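Local coordinates for chromosome partition protein Smc (Pyrococcus furiosus, PDB 3KTA), which is probably required for chromosome condensation and partitioning, this C-terminal piece helping to form its ABC-type ATPase domain, at residues E14-N19 with F79-F84; R18-I23 with G31-I36; F84-F89 with K116-I121; L91-D96 with I121-R126; R106-I111 with D127-N132. One frame throughout, in Å; residues are numbered along the deposited sequence.

Interaction 1 of 5, residues E14-N19 with F79-F84; sequences EAISRN and FAIQKF
Asn19 carries the polar part of this contact, using both ends of its amide against the helix of residues 79-84. Asn19 ND2 donates to the backbone O of Ala80 over 3.0 Å, nearly straight at 165° and on a lone pair of that carbonyl, while Asn19 OD1 accepts from Lys83 NZ at 2.9 Å, the ammonium standing above the amide carbonyl plane. A water that accepts from Asn19 ND2, and weakly from Lys83 NZ, bridges the two donors. The rest is apolar. Ala15 CB is 3.5 Å from Phe84 CD1, and Ile16 CG1 is 3.8 Å from Phe84 CB, the isoleucine and phenylalanine side chains crossing at about a right angle. Ile16 CG2, anti to the backbone N, reaches Ala80 CB at 3.9 Å. Ile163 and Ile166 of the partner Smc chain cover Ile16 and Phe84. The axes of the two segments cross at 128°, 8.2 Å apart, where helix 4-27 packs on helix 67-84, which begins in SGGEK, this protein's version of the ABC signature motif.

Interaction 2 of 5, residues R18-I23 with G31-I36; sequences RNFSEI and GSARLI
Ser21 and Ala33 mark the closest backbone approach, 5.3 Å between their CA atoms, where helix 18-23 runs almost antiparallel to strand 32-36 with the axes 6.9 Å apart. Phe20 leans its ring against the strand. Its CG is anti to the backbone N (chi1 172°), and Leu35 CD2 sits over one face, 3.6 Å from the ring centroid, in a CH-pi contact. Ala33 CB approaches CE2 of the same Phe20 ring at 3.5 Å, and the backbone N of Arg34 lies at the ring edge, near its plane. Beside this apolar patch, Ser21 OG donates to Ala33 O over 2.6 Å, in the plane of the carbonyl. One water donates to Ser21 OG and accepts from Leu35 N; another donates to Ser21 O and accepts from Ala33 N, 3.0 Å away. The strand also pairs with strand 48-53. The serine hydroxyl and the two waters thus satisfy backbone groups of the strand that face the helix, while Phe20 supplies the apolar part of the interface.

Interaction 3 of 5, residues F84-F89 with K116-I121; sequences FKPAPF and KESQFI
Ser118 OG donates to the backbone O of Ala87 over 2.7 Å, in the carbonyl plane and on a lone pair. One residue further along both segments, Gln119 N donates to Pro88 O at 3.1 Å and 168°. Phe89 and Gln119 then form a parallel bridge, with Phe89 CA in a CA-H...O contact, 3.1 Å from Gln119 O. Around these bonds the side chains pack: Pro86 and Glu117 lie side by side, Pro86 CG 3.8 Å from Glu117 CB, and Gln119 OE1 comes within 3.5 Å of Phe89 CB. Phe89 CG falls between the backbone N and the carbonyl carbon (chi1 70°), which turns the ring off from residues 116-121. In the next shell, Gln82 NE2 of helix 67-84 bonds to Ser118 OG and so helps to fix the hydroxyl, while Ile4 N of the partner Smc chain holds Gln119 OE1. The contact brings the loop leaving helix 67-84 beside the start of strand 119-123, where strand 89-93 begins its parallel pairing.

Interaction 4 of 5, residues L91-D96 with I121-R126; sequences LFDEID and IVITLR
The Phe92 ring meets Val122 obliquely, Phe92 CD2 4.1 Å from Val122 CG2, on the side of the sheet opposite to Leu91 and Ile121. Two further flat groups, the Asp96 carboxylate and the Arg126 guanidinium, are turned only 26° apart, yet the two side chains slide past each other and their charged ends do not touch. Instead Arg126 CG lies 3.4 Å from Asp96 OD2, and the guanidinium finds its salt bridge at Asp101. Asp96 OD2 receives the Thr124 hydroxyl OG1 at 2.7 Å through its syn lone pair, and Thr124 OG1 in turn accepts from Arg126 N, closing an ST turn. The strands themselves pair in parallel: Phe92 N to Ile121 O, Ile123 N to Phe92 O, then Glu94 N to Ile123 O at 2.8 Å. Glu94 has left-handed backbone angles as the chain leaves the strand. One water joins Ile95 N to Ile123 O, and a second joins Asp96 OD1 to Leu125 N. Asp93 CG lies 3.5 Å from Ile123 CD1, while Asp93 OD2 bonds Ser40 of the partner Smc chain. Sequence and place identify a Walker B strand: Glu94 touches the bound bis(adenosine)-5'-pentaphosphate, and the nearest Asp93 side-chain atom is about 4 Å from a magnesium ion. The ladder, ending at Glu94 N, thus holds the strand end carrying both acids; the Thr124-Asp96 bond and the waters tie together the following loops.

Interaction 5 of 5, residues R106-I111 with D127-N132; sequences RVADLI and DVMMAN
Met129, a selenomethionine here, meets Ala108 and Ile111 through a side chain that starts with CG anti to the backbone N (chi1 175°) and then bends, chi2 of 66° placing SE and chi3 of 89° placing CE. Met129 SE comes to 3.7 Å from Ile111 CD1, the two side chains crossing at about a right angle, and to 3.9 Å from Ala108 CB. Met129 CE turns toward Val107 CG1, 4.0 Å away. Ala108 CB also faces the backbone of the shorter helix, 3.6 Å from Val128 O, and the CA atoms of Ala108 and Met129 are 5.2 Å apart. A water bonded to Asp109 OD1 at 2.7 Å and to Asn132 ND2 at 2.8 Å links the segments; apart from it, the contact is packing, mostly of apolar side chains. Val107 and Ile111 lean also on helix 67-84. Shortly after strand 119-123, helix 127-130 packs against helix 101-114, the crossover helix of the beta-alpha-beta unit with parallel strands 89-93 and 119-123.

In the fold
Interactions 4 and 5 share the beta-alpha-beta unit and touch through Met129, which packs on Asp96 and Thr124; both are buried, but interaction 4 relies on backbone ladder and polar bonds beside the nucleotide, interaction 5 almost wholly on apolar side chains. Interaction 3, partly buried, extends the pairing of interaction 4 toward the other end of the same two strands, where exposed Glu117 marks a more open setting. Interactions 1 and 2 use neighbouring turns of helix 4-27, one packing it on helix 67-84 at a partly buried site, the other, buried, on strand 32-37. Phe79, on helix 67-84, connects the halves by packing on Leu110, Phe120 and Phe92.

Interaction 1 of 5, residues E14-N19 with F79-F84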
# COMPACT_ATOMS: atom_id res chain seq x y z
N GLU B 14 13.58 -7.55 -18.30
CA GLU B 14 12.86 -7.45 -19.58
C GLU B 14 11.37 -7.65 -19.37
O GLU B 14 10.57 -7.04 -20.06
CB GLU B 14 13.39 -8.43 -20.62
CG GLU B 14 14.83 -8.13 -21.09
CD GLU B 14 14.98 -6.75 -21.73
OE1 GLU B 14 13.98 -6.15 -22.15
OE2 GLU B 14 16.14 -6.27 -21.80
N ALA B 15 11.01 -8.51 -18.42
CA ALA B 15 9.60 -8.76 -18.12
C ALA B 15 8.95 -7.50 -17.56
O ALA B 15 7.92 -7.04 -18.05
CB ALA B 15 9.46 -9.92 -17.16
N ILE B 16 9.57 -6.92 -16.54
CA ILE B 16 9.06 -5.69 -15.94
C ILE B 16 9.08 -4.49 -16.91
O ILE B 16 8.14 -3.68 -16.92
CB ILE B 16 9.77 -5.39 -14.60
CG1 ILE B 16 9.42 -6.51 -13.61
CG2 ILE B 16 9.34 -4.05 -14.05
CD1 ILE B 16 10.22 -6.51 -12.32
N SER B 17 10.13 -4.38 -17.72
CA SER B 17 10.25 -3.31 -18.70
C SER B 17 9.09 -3.37 -19.69
O SER B 17 8.46 -2.35 -19.97
CB SER B 17 11.60 -3.42 -19.43
OG SER B 17 11.73 -2.41 -20.40
N ARG B 18 8.81 -4.56 -20.20
CA ARG B 18 7.72 -4.70 -21.18
C ARG B 18 6.38 -4.41 -20.50
O ARG B 18 5.53 -3.68 -21.06
CB ARG B 18 7.72 -6.09 -21.82
CG ARG B 18 6.54 -6.30 -22.78
CD ARG B 18 6.65 -7.61 -23.54
N ASN B 19 6.21 -4.93 -19.29
CA ASN B 19 5.01 -4.65 -18.50
C ASN B 19 4.80 -3.14 -18.33
O ASN B 19 3.69 -2.62 -18.48
CB ASN B 19 5.08 -5.30 -17.11
CG ASN B 19 4.97 -6.84 -17.15
OD1 ASN B 19 4.65 -7.44 -18.18
ND2 ASN B 19 5.25 -7.47 -16.02
N PHE B 79 2.65 -1.39 -10.85
CA PHE B 79 1.87 -2.45 -11.51
C PHE B 79 2.67 -3.33 -12.46
O PHE B 79 2.31 -4.49 -12.67
CB PHE B 79 0.60 -1.87 -12.13
CG PHE B 79 -0.48 -1.62 -11.11
CD1 PHE B 79 -1.35 -2.65 -10.75
CD2 PHE B 79 -0.57 -0.42 -10.44
CE1 PHE B 79 -2.33 -2.46 -9.80
CE2 PHE B 79 -1.55 -0.22 -9.47
CZ PHE B 79 -2.43 -1.26 -9.15
N ALA B 80 3.77 -2.79 -13.02
CA ALA B 80 4.67 -3.57 -13.87
C ALA B 80 5.34 -4.66 -13.04
O ALA B 80 5.49 -5.80 -13.48
CB ALA B 80 5.74 -2.65 -14.52
N ILE B 81 5.75 -4.30 -11.83
CA ILE B 81 6.29 -5.26 -10.89
C ILE B 81 5.20 -6.27 -10.48
O ILE B 81 5.43 -7.47 -10.47
CB ILE B 81 6.86 -4.56 -9.65
CG1 ILE B 81 7.99 -3.62 -10.07
CG2 ILE B 81 7.39 -5.58 -8.65
CD1 ILE B 81 8.51 -2.73 -8.93
N GLN B 82 4.03 -5.76 -10.14
CA GLN B 82 2.96 -6.62 -9.64
C GLN B 82 2.62 -7.71 -10.65
O GLN B 82 2.36 -8.85 -10.29
CB GLN B 82 1.71 -5.80 -9.31
CG GLN B 82 0.63 -6.57 -8.54
CD GLN B 82 -0.31 -7.33 -9.45
OE1 GLN B 82 -0.40 -7.05 -10.66
NE2 GLN B 82 -1.03 -8.29 -8.87
N LYS B 83 2.60 -7.34 -11.93
CA LYS B 83 2.24 -8.29 -12.98
C LYS B 83 3.27 -9.42 -13.05
O LYS B 83 2.91 -10.60 -13.25
CB LYS B 83 2.10 -7.59 -14.34
CG LYS B 83 1.83 -8.55 -15.52
CD LYS B 83 1.40 -7.78 -16.77
CE LYS B 83 1.24 -8.72 -17.98
NZ LYS B 83 2.54 -9.41 -18.30
N PHE B 84 4.54 -9.08 -12.87
CA PHE B 84 5.62 -10.06 -12.92
C PHE B 84 5.66 -10.94 -11.67
O PHE B 84 5.86 -12.16 -11.76
CB PHE B 84 6.97 -9.38 -13.08
CG PHE B 84 8.13 -10.32 -12.99
CD1 PHE B 84 8.42 -11.19 -14.04
CD2 PHE B 84 8.91 -10.36 -11.85
CE1 PHE B 84 9.48 -12.07 -13.95
CE2 PHE B 84 9.98 -11.24 -11.75
CZ PHE B 84 10.26 -12.09 -12.81
O HOH W 1 5.21 -10.38 -16.39

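Interaction 2 of 5, residues R18-I23 with G31-I36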
# COMPACT_ATOMS: atom_id res chain seq x y z
N ARG B 18 8.81 -4.56 -20.20
CA ARG B 18 7.72 -4.70 -21.18
C ARG B 18 6.38 -4.41 -20.50
O ARG B 18 5.53 -3.68 -21.06
CB ARG B 18 7.72 -6.09 -21.82
CG ARG B 18 6.54 -6.30 -22.78
CD ARG B 18 6.65 -7.61 -23.54
N ASN B 19 6.21 -4.93 -19.29
CA ASN B 19 5.01 -4.65 -18.50
C ASN B 19 4.80 -3.14 -18.33
O ASN B 19 3.69 -2.62 -18.48
CB ASN B 19 5.08 -5.30 -17.11
CG ASN B 19 4.97 -6.84 -17.15
OD1 ASN B 19 4.65 -7.44 -18.18
ND2 ASN B 19 5.25 -7.47 -16.02
N PHE B 20 5.88 -2.45 -17.97
CA PHE B 20 5.79 -1.03 -17.69
C PHE B 20 5.35 -0.24 -18.91
O PHE B 20 4.47 0.63 -18.84
CB PHE B 20 7.15 -0.51 -17.20
CG PHE B 20 7.21 0.99 -17.06
CD1 PHE B 20 6.64 1.63 -15.96
CD2 PHE B 20 7.88 1.75 -18.00
CE1 PHE B 20 6.71 3.01 -15.83
CE2 PHE B 20 7.95 3.14 -17.88
CZ PHE B 20 7.37 3.76 -16.79
N SER B 21 5.96 -0.54 -20.05
CA SER B 21 5.58 0.13 -21.29
C SER B 21 4.10 -0.11 -21.64
O SER B 21 3.38 0.83 -21.98
CB SER B 21 6.52 -0.28 -22.43
OG SER B 21 7.83 0.23 -22.19
N GLU B 22 3.65 -1.36 -21.53
CA GLU B 22 2.26 -1.68 -21.86
C GLU B 22 1.30 -0.98 -20.90
O GLU B 22 0.30 -0.38 -21.31
CB GLU B 22 2.04 -3.19 -21.85
CG GLU B 22 2.79 -3.92 -22.96
CD GLU B 22 2.64 -5.42 -22.89
OE1 GLU B 22 2.00 -5.93 -21.95
OE2 GLU B 22 3.17 -6.10 -23.79
N ILE B 23 1.61 -1.04 -19.61
CA ILE B 23 0.74 -0.44 -18.62
C ILE B 23 0.71 1.09 -18.72
O ILE B 23 -0.35 1.69 -18.62
CB ILE B 23 1.13 -0.88 -17.19
CG1 ILE B 23 0.91 -2.38 -17.05
CG2 ILE B 23 0.30 -0.11 -16.16
CD1 ILE B 23 1.52 -3.00 -15.79
N GLY B 31 0.08 7.87 -25.11
CA GLY B 31 1.40 8.10 -24.56
C GLY B 31 2.22 6.82 -24.52
O GLY B 31 1.72 5.74 -24.78
N SER B 32 3.50 6.96 -24.19
CA SER B 32 4.38 5.80 -24.09
C SER B 32 5.49 6.07 -23.09
O SER B 32 5.80 7.21 -22.77
CB SER B 32 4.99 5.47 -25.46
OG SER B 32 5.91 6.46 -25.88
N ALA B 33 6.09 5.00 -22.58
CA ALA B 33 7.20 5.15 -21.65
C ALA B 33 8.09 3.92 -21.66
O ALA B 33 7.67 2.84 -22.08
CB ALA B 33 6.70 5.43 -20.24
N ARG B 34 9.33 4.10 -21.21
CA ARG B 34 10.32 3.02 -21.18
C ARG B 34 11.11 3.01 -19.87
O ARG B 34 11.31 4.05 -19.24
CB ARG B 34 11.36 3.18 -22.31
CG ARG B 34 10.89 2.94 -23.71
CD ARG B 34 12.10 2.96 -24.65
NE ARG B 34 12.85 4.21 -24.57
CZ ARG B 34 14.18 4.30 -24.54
NH1 ARG B 34 14.94 3.21 -24.59
NH2 ARG B 34 14.76 5.50 -24.47
N LEU B 35 11.55 1.82 -19.49
CA LEU B 35 12.60 1.65 -18.48
C LEU B 35 13.93 1.49 -19.21
O LEU B 35 14.01 0.78 -20.22
CB LEU B 35 12.35 0.43 -17.61
CG LEU B 35 11.02 0.36 -16.84
CD1 LEU B 35 11.05 -0.82 -15.89
CD2 LEU B 35 10.75 1.65 -16.08
N ILE B 36 14.97 2.13 -18.69
CA ILE B 36 16.28 2.09 -19.34
C ILE B 36 17.35 1.78 -18.31
O ILE B 36 17.43 2.45 -17.29
CB ILE B 36 16.59 3.46 -19.97
CG1 ILE B 36 15.46 3.88 -20.91
CG2 ILE B 36 17.94 3.42 -20.69
CD1 ILE B 36 15.57 5.31 -21.38
O HOH W 2 4.64 2.60 -23.54
O HOH W 3 10.38 -0.34 -21.17

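Interaction 3 of 5, residues F84-F89 with K116-I121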
# COMPACT_ATOMS: atom_id res chain seq x y z
N PHE B 84 4.54 -9.08 -12.87
CA PHE B 84 5.62 -10.06 -12.92
C PHE B 84 5.66 -10.94 -11.67
O PHE B 84 5.86 -12.16 -11.76
CB PHE B 84 6.97 -9.38 -13.08
CG PHE B 84 8.13 -10.32 -12.99
CD1 PHE B 84 8.42 -11.19 -14.04
CD2 PHE B 84 8.91 -10.36 -11.85
CE1 PHE B 84 9.48 -12.07 -13.95
CE2 PHE B 84 9.98 -11.24 -11.75
CZ PHE B 84 10.26 -12.09 -12.81
N LYS B 85 5.49 -10.31 -10.51
CA LYS B 85 5.53 -11.02 -9.24
C LYS B 85 4.50 -10.44 -8.28
O LYS B 85 4.78 -9.50 -7.55
CB LYS B 85 6.93 -10.91 -8.63
CG LYS B 85 7.08 -11.66 -7.31
CD LYS B 85 8.47 -11.52 -6.72
N PRO B 86 3.29 -11.00 -8.27
CA PRO B 86 2.23 -10.39 -7.46
C PRO B 86 2.58 -10.45 -5.97
O PRO B 86 2.85 -11.54 -5.47
CB PRO B 86 1.02 -11.28 -7.74
CG PRO B 86 1.28 -11.86 -9.10
CD PRO B 86 2.77 -12.01 -9.22
N ALA B 87 2.58 -9.31 -5.29
CA ALA B 87 2.81 -9.30 -3.85
C ALA B 87 1.56 -9.79 -3.14
O ALA B 87 0.47 -9.73 -3.70
CB ALA B 87 3.18 -7.91 -3.38
N PRO B 88 1.70 -10.25 -1.89
CA PRO B 88 0.51 -10.72 -1.17
C PRO B 88 -0.57 -9.64 -1.10
O PRO B 88 -1.74 -9.93 -1.41
CB PRO B 88 1.05 -11.09 0.22
CG PRO B 88 2.48 -11.54 -0.09
CD PRO B 88 2.95 -10.55 -1.16
N PHE B 89 -0.19 -8.42 -0.75
CA PHE B 89 -1.17 -7.32 -0.69
C PHE B 89 -0.53 -5.99 -1.01
O PHE B 89 0.69 -5.84 -0.89
CB PHE B 89 -1.88 -7.25 0.67
CG PHE B 89 -0.99 -6.79 1.78
CD1 PHE B 89 -0.21 -7.70 2.48
CD2 PHE B 89 -0.93 -5.44 2.12
CE1 PHE B 89 0.59 -7.26 3.51
CE2 PHE B 89 -0.13 -5.00 3.16
CZ PHE B 89 0.65 -5.92 3.84
N LYS B 116 -7.08 -10.19 -9.13
CA LYS B 116 -7.16 -11.64 -9.31
C LYS B 116 -5.95 -12.36 -8.71
O LYS B 116 -6.04 -13.54 -8.37
CB LYS B 116 -7.28 -12.00 -10.80
CG LYS B 116 -8.55 -11.47 -11.45
CD LYS B 116 -8.51 -11.67 -12.97
CE LYS B 116 -9.77 -11.14 -13.63
NZ LYS B 116 -9.74 -11.30 -15.11
N GLU B 117 -4.83 -11.64 -8.57
CA GLU B 117 -3.55 -12.24 -8.14
C GLU B 117 -2.98 -11.65 -6.84
O GLU B 117 -2.14 -12.28 -6.20
CB GLU B 117 -2.49 -12.13 -9.24
CG GLU B 117 -2.89 -12.70 -10.59
CD GLU B 117 -3.17 -14.19 -10.53
OE1 GLU B 117 -2.71 -14.85 -9.59
OE2 GLU B 117 -3.85 -14.70 -11.45
N SER B 118 -3.42 -10.45 -6.47
CA SER B 118 -3.00 -9.83 -5.21
C SER B 118 -4.19 -9.18 -4.53
O SER B 118 -5.16 -8.80 -5.18
CB SER B 118 -1.94 -8.74 -5.46
OG SER B 118 -0.77 -9.26 -6.07
N GLN B 119 -4.09 -9.01 -3.21
CA GLN B 119 -5.07 -8.26 -2.44
C GLN B 119 -4.75 -6.76 -2.53
O GLN B 119 -3.58 -6.37 -2.48
CB GLN B 119 -5.02 -8.74 -0.99
CG GLN B 119 -5.92 -7.98 -0.02
CD GLN B 119 -5.83 -8.60 1.37
OE1 GLN B 119 -4.73 -8.78 1.90
NE2 GLN B 119 -6.97 -8.94 1.95
N PHE B 120 -5.78 -5.94 -2.67
CA PHE B 120 -5.62 -4.49 -2.68
C PHE B 120 -6.49 -3.84 -1.63
O PHE B 120 -7.69 -4.13 -1.56
CB PHE B 120 -6.00 -3.93 -4.07
CG PHE B 120 -4.98 -4.24 -5.11
CD1 PHE B 120 -4.99 -5.46 -5.78
CD2 PHE B 120 -3.97 -3.32 -5.39
CE1 PHE B 120 -4.03 -5.74 -6.73
CE2 PHE B 120 -3.00 -3.61 -6.33
CZ PHE B 120 -3.03 -4.82 -7.00
N ILE B 121 -5.88 -2.98 -0.82
CA ILE B 121 -6.63 -2.21 0.17
C ILE B 121 -6.38 -0.74 -0.16
O ILE B 121 -5.24 -0.28 -0.14
CB ILE B 121 -6.13 -2.49 1.61
CG1 ILE B 121 -6.35 -3.96 1.95
CG2 ILE B 121 -6.83 -1.58 2.62
CD1 ILE B 121 -5.49 -4.43 3.12
O HOH W 4 -0.64 -12.75 -4.14

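Interaction 4 of 5, residues L91-D96 with I121-R126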
# COMPACT_ATOMS: atom_id res chain seq x y z
N LEU B 91 -1.22 -1.75 -0.24
CA LEU B 91 -1.97 -0.77 0.54
C LEU B 91 -1.72 0.57 -0.10
O LEU B 91 -0.58 1.01 -0.21
CB LEU B 91 -1.49 -0.76 1.99
CG LEU B 91 -2.05 0.35 2.87
CD1 LEU B 91 -3.55 0.21 3.07
CD2 LEU B 91 -1.34 0.28 4.20
N PHE B 92 -2.79 1.19 -0.59
CA PHE B 92 -2.69 2.45 -1.31
C PHE B 92 -3.53 3.48 -0.57
O PHE B 92 -4.74 3.32 -0.46
CB PHE B 92 -3.29 2.33 -2.72
CG PHE B 92 -2.51 1.46 -3.68
CD1 PHE B 92 -1.16 1.20 -3.52
CD2 PHE B 92 -3.16 0.96 -4.80
CE1 PHE B 92 -0.47 0.42 -4.45
CE2 PHE B 92 -2.50 0.18 -5.74
CZ PHE B 92 -1.14 -0.09 -5.58
N ASP B 93 -2.92 4.57 -0.11
CA ASP B 93 -3.65 5.62 0.61
C ASP B 93 -3.79 6.91 -0.22
O ASP B 93 -2.83 7.67 -0.36
CB ASP B 93 -2.90 5.92 1.91
CG ASP B 93 -3.72 6.75 2.89
OD1 ASP B 93 -4.76 7.34 2.49
OD2 ASP B 93 -3.33 6.78 4.07
N GLU B 94 -4.98 7.13 -0.78
CA GLU B 94 -5.28 8.31 -1.59
C GLU B 94 -4.25 8.54 -2.72
O GLU B 94 -3.75 9.65 -2.92
CB GLU B 94 -5.53 9.54 -0.71
CG GLU B 94 -6.69 9.35 0.23
CD GLU B 94 -7.12 10.61 0.93
OE1 GLU B 94 -7.36 10.55 2.15
OE2 GLU B 94 -7.26 11.67 0.26
N ILE B 95 -4.00 7.48 -3.47
CA ILE B 95 -3.03 7.50 -4.57
C ILE B 95 -3.62 8.20 -5.78
O ILE B 95 -2.90 8.46 -6.74
CB ILE B 95 -2.56 6.09 -4.98
CG1 ILE B 95 -3.76 5.18 -5.31
CG2 ILE B 95 -1.67 5.48 -3.89
CD1 ILE B 95 -3.50 4.18 -6.41
N ASP B 96 -4.92 8.48 -5.73
CA ASP B 96 -5.63 9.09 -6.85
C ASP B 96 -5.66 10.60 -6.77
O ASP B 96 -6.26 11.27 -7.62
CB ASP B 96 -7.04 8.50 -7.01
CG ASP B 96 -7.72 8.17 -5.68
OD1 ASP B 96 -7.27 8.62 -4.61
OD2 ASP B 96 -8.76 7.48 -5.71
N ILE B 121 -5.88 -2.98 -0.82
CA ILE B 121 -6.63 -2.21 0.17
C ILE B 121 -6.38 -0.74 -0.16
O ILE B 121 -5.24 -0.28 -0.14
CB ILE B 121 -6.13 -2.49 1.61
CG1 ILE B 121 -6.35 -3.96 1.95
CG2 ILE B 121 -6.83 -1.58 2.62
CD1 ILE B 121 -5.49 -4.43 3.12
N VAL B 122 -7.45 -0.03 -0.50
CA VAL B 122 -7.29 1.30 -1.09
C VAL B 122 -8.14 2.30 -0.33
O VAL B 122 -9.35 2.16 -0.26
CB VAL B 122 -7.75 1.28 -2.57
CG1 VAL B 122 -7.63 2.68 -3.19
CG2 VAL B 122 -6.95 0.27 -3.39
N ILE B 123 -7.50 3.32 0.24
CA ILE B 123 -8.23 4.42 0.86
C ILE B 123 -8.47 5.49 -0.19
O ILE B 123 -7.53 5.88 -0.89
CB ILE B 123 -7.41 5.04 1.99
CG1 ILE B 123 -7.19 4.01 3.10
CG2 ILE B 123 -8.13 6.29 2.51
CD1 ILE B 123 -6.06 4.38 4.08
N THR B 124 -9.71 5.95 -0.31
CA THR B 124 -10.05 6.87 -1.41
C THR B 124 -11.29 7.71 -1.11
O THR B 124 -12.17 7.29 -0.37
CB THR B 124 -10.27 6.10 -2.73
OG1 THR B 124 -10.55 7.02 -3.80
CG2 THR B 124 -11.43 5.11 -2.60
N LEU B 125 -11.31 8.92 -1.69
CA LEU B 125 -12.48 9.80 -1.61
C LEU B 125 -13.17 9.85 -2.98
O LEU B 125 -14.13 10.61 -3.17
CB LEU B 125 -12.05 11.22 -1.22
CG LEU B 125 -11.42 11.40 0.16
CD1 LEU B 125 -11.26 12.88 0.47
CD2 LEU B 125 -12.26 10.70 1.22
N ARG B 126 -12.69 9.04 -3.92
CA ARG B 126 -13.15 9.13 -5.31
C ARG B 126 -14.14 8.02 -5.69
O ARG B 126 -13.80 6.82 -5.70
CB ARG B 126 -11.97 9.10 -6.28
CG ARG B 126 -10.91 10.15 -5.99
CD ARG B 126 -11.42 11.57 -6.33
NE ARG B 126 -11.55 11.74 -7.77
CZ ARG B 126 -10.54 12.04 -8.58
NH1 ARG B 126 -9.31 12.22 -8.10
NH2 ARG B 126 -10.75 12.15 -9.89
O HOH W 5 -6.51 5.94 -3.59
O HOH W 6 -8.79 9.84 -2.64

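Interaction 5 of 5, residues R106-I111 with D127-N132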
# COMPACT_ATOMS: atom_id res chain seq x y z
N ARG B 106 -9.06 4.42 -15.07
CA ARG B 106 -8.12 3.49 -15.69
C ARG B 106 -7.28 2.81 -14.61
O ARG B 106 -6.99 1.62 -14.70
CB ARG B 106 -7.25 4.18 -16.74
CG ARG B 106 -8.09 4.52 -17.99
CD ARG B 106 -7.23 4.98 -19.15
NE ARG B 106 -6.77 6.34 -18.96
CZ ARG B 106 -7.40 7.42 -19.42
NH1 ARG B 106 -8.54 7.30 -20.09
NH2 ARG B 106 -6.88 8.62 -19.19
N VAL B 107 -6.93 3.58 -13.58
CA VAL B 107 -6.21 2.98 -12.45
C VAL B 107 -7.08 1.94 -11.72
O VAL B 107 -6.62 0.83 -11.40
CB VAL B 107 -5.68 4.05 -11.49
CG1 VAL B 107 -5.11 3.43 -10.20
CG2 VAL B 107 -4.61 4.85 -12.19
N ALA B 108 -8.34 2.29 -11.48
CA ALA B 108 -9.27 1.39 -10.82
C ALA B 108 -9.48 0.10 -11.63
O ALA B 108 -9.57 -0.99 -11.06
CB ALA B 108 -10.61 2.11 -10.59
N ASP B 109 -9.55 0.22 -12.95
CA ASP B 109 -9.68 -0.96 -13.80
C ASP B 109 -8.44 -1.86 -13.68
O ASP B 109 -8.57 -3.08 -13.68
CB ASP B 109 -9.87 -0.57 -15.26
CG ASP B 109 -11.26 -0.00 -15.55
OD1 ASP B 109 -12.12 0.01 -14.65
OD2 ASP B 109 -11.46 0.43 -16.70
N LEU B 110 -7.27 -1.25 -13.59
CA LEU B 110 -6.02 -2.00 -13.44
C LEU B 110 -5.97 -2.69 -12.07
O LEU B 110 -5.52 -3.83 -11.94
CB LEU B 110 -4.82 -1.06 -13.62
CG LEU B 110 -3.41 -1.61 -13.43
CD1 LEU B 110 -3.17 -2.78 -14.36
CD2 LEU B 110 -2.43 -0.48 -13.70
N ILE B 111 -6.44 -2.00 -11.03
CA ILE B 111 -6.57 -2.63 -9.71
C ILE B 111 -7.51 -3.84 -9.75
O ILE B 111 -7.16 -4.91 -9.26
CB ILE B 111 -7.01 -1.62 -8.62
CG1 ILE B 111 -5.85 -0.68 -8.26
CG2 ILE B 111 -7.51 -2.35 -7.36
CD1 ILE B 111 -6.29 0.64 -7.58
N ASP B 127 -15.35 8.43 -6.04
CA ASP B 127 -16.35 7.48 -6.51
C ASP B 127 -15.88 6.57 -7.63
O ASP B 127 -16.16 5.37 -7.60
CB ASP B 127 -17.67 8.20 -6.89
CG ASP B 127 -17.47 9.38 -7.84
OD1 ASP B 127 -16.45 9.47 -8.55
OD2 ASP B 127 -18.38 10.24 -7.88
N VAL B 128 -15.15 7.10 -8.62
CA VAL B 128 -14.73 6.30 -9.76
C VAL B 128 -13.64 5.30 -9.37
O VAL B 128 -13.39 4.35 -10.11
CB VAL B 128 -14.28 7.16 -10.96
CG1 VAL B 128 -15.44 7.96 -11.47
CG2 VAL B 128 -13.17 8.10 -10.56
N MSE B 129 -12.99 5.53 -8.23
CA MSE B 129 -12.06 4.54 -7.69
C MSE B 129 -12.77 3.41 -6.96
O MSE B 129 -12.37 2.25 -7.11
CB MSE B 129 -11.04 5.19 -6.73
CG MSE B 129 -10.10 4.17 -6.03
SE MSE B 129 -8.88 3.26 -7.25
CE MSE B 129 -7.44 4.55 -7.15
N MSE B 130 -13.81 3.78 -6.19
CA MSE B 130 -14.57 2.93 -5.24
C MSE B 130 -15.55 1.96 -5.91
O MSE B 130 -15.83 0.88 -5.38
CB MSE B 130 -15.35 3.85 -4.20
CG MSE B 130 -17.00 4.07 -4.32
SE MSE B 130 -17.57 4.60 -2.54
CE MSE B 130 -16.80 3.10 -1.58
N ALA B 131 -16.08 2.35 -7.06
CA ALA B 131 -17.35 1.82 -7.54
C ALA B 131 -17.40 0.31 -7.72
O ALA B 131 -18.45 -0.32 -7.46
CB ALA B 131 -17.74 2.51 -8.85
N ASN B 132 -16.30 -0.28 -8.17
CA ASN B 132 -16.23 -1.71 -8.41
C ASN B 132 -15.42 -2.49 -7.38
O ASN B 132 -14.98 -3.60 -7.66
CB ASN B 132 -15.67 -1.99 -9.81
CG ASN B 132 -16.59 -1.49 -10.90
OD1 ASN B 132 -17.80 -1.68 -10.84
ND2 ASN B 132 -16.01 -0.85 -11.91
O HOH W 7 -13.33 -1.25 -12.58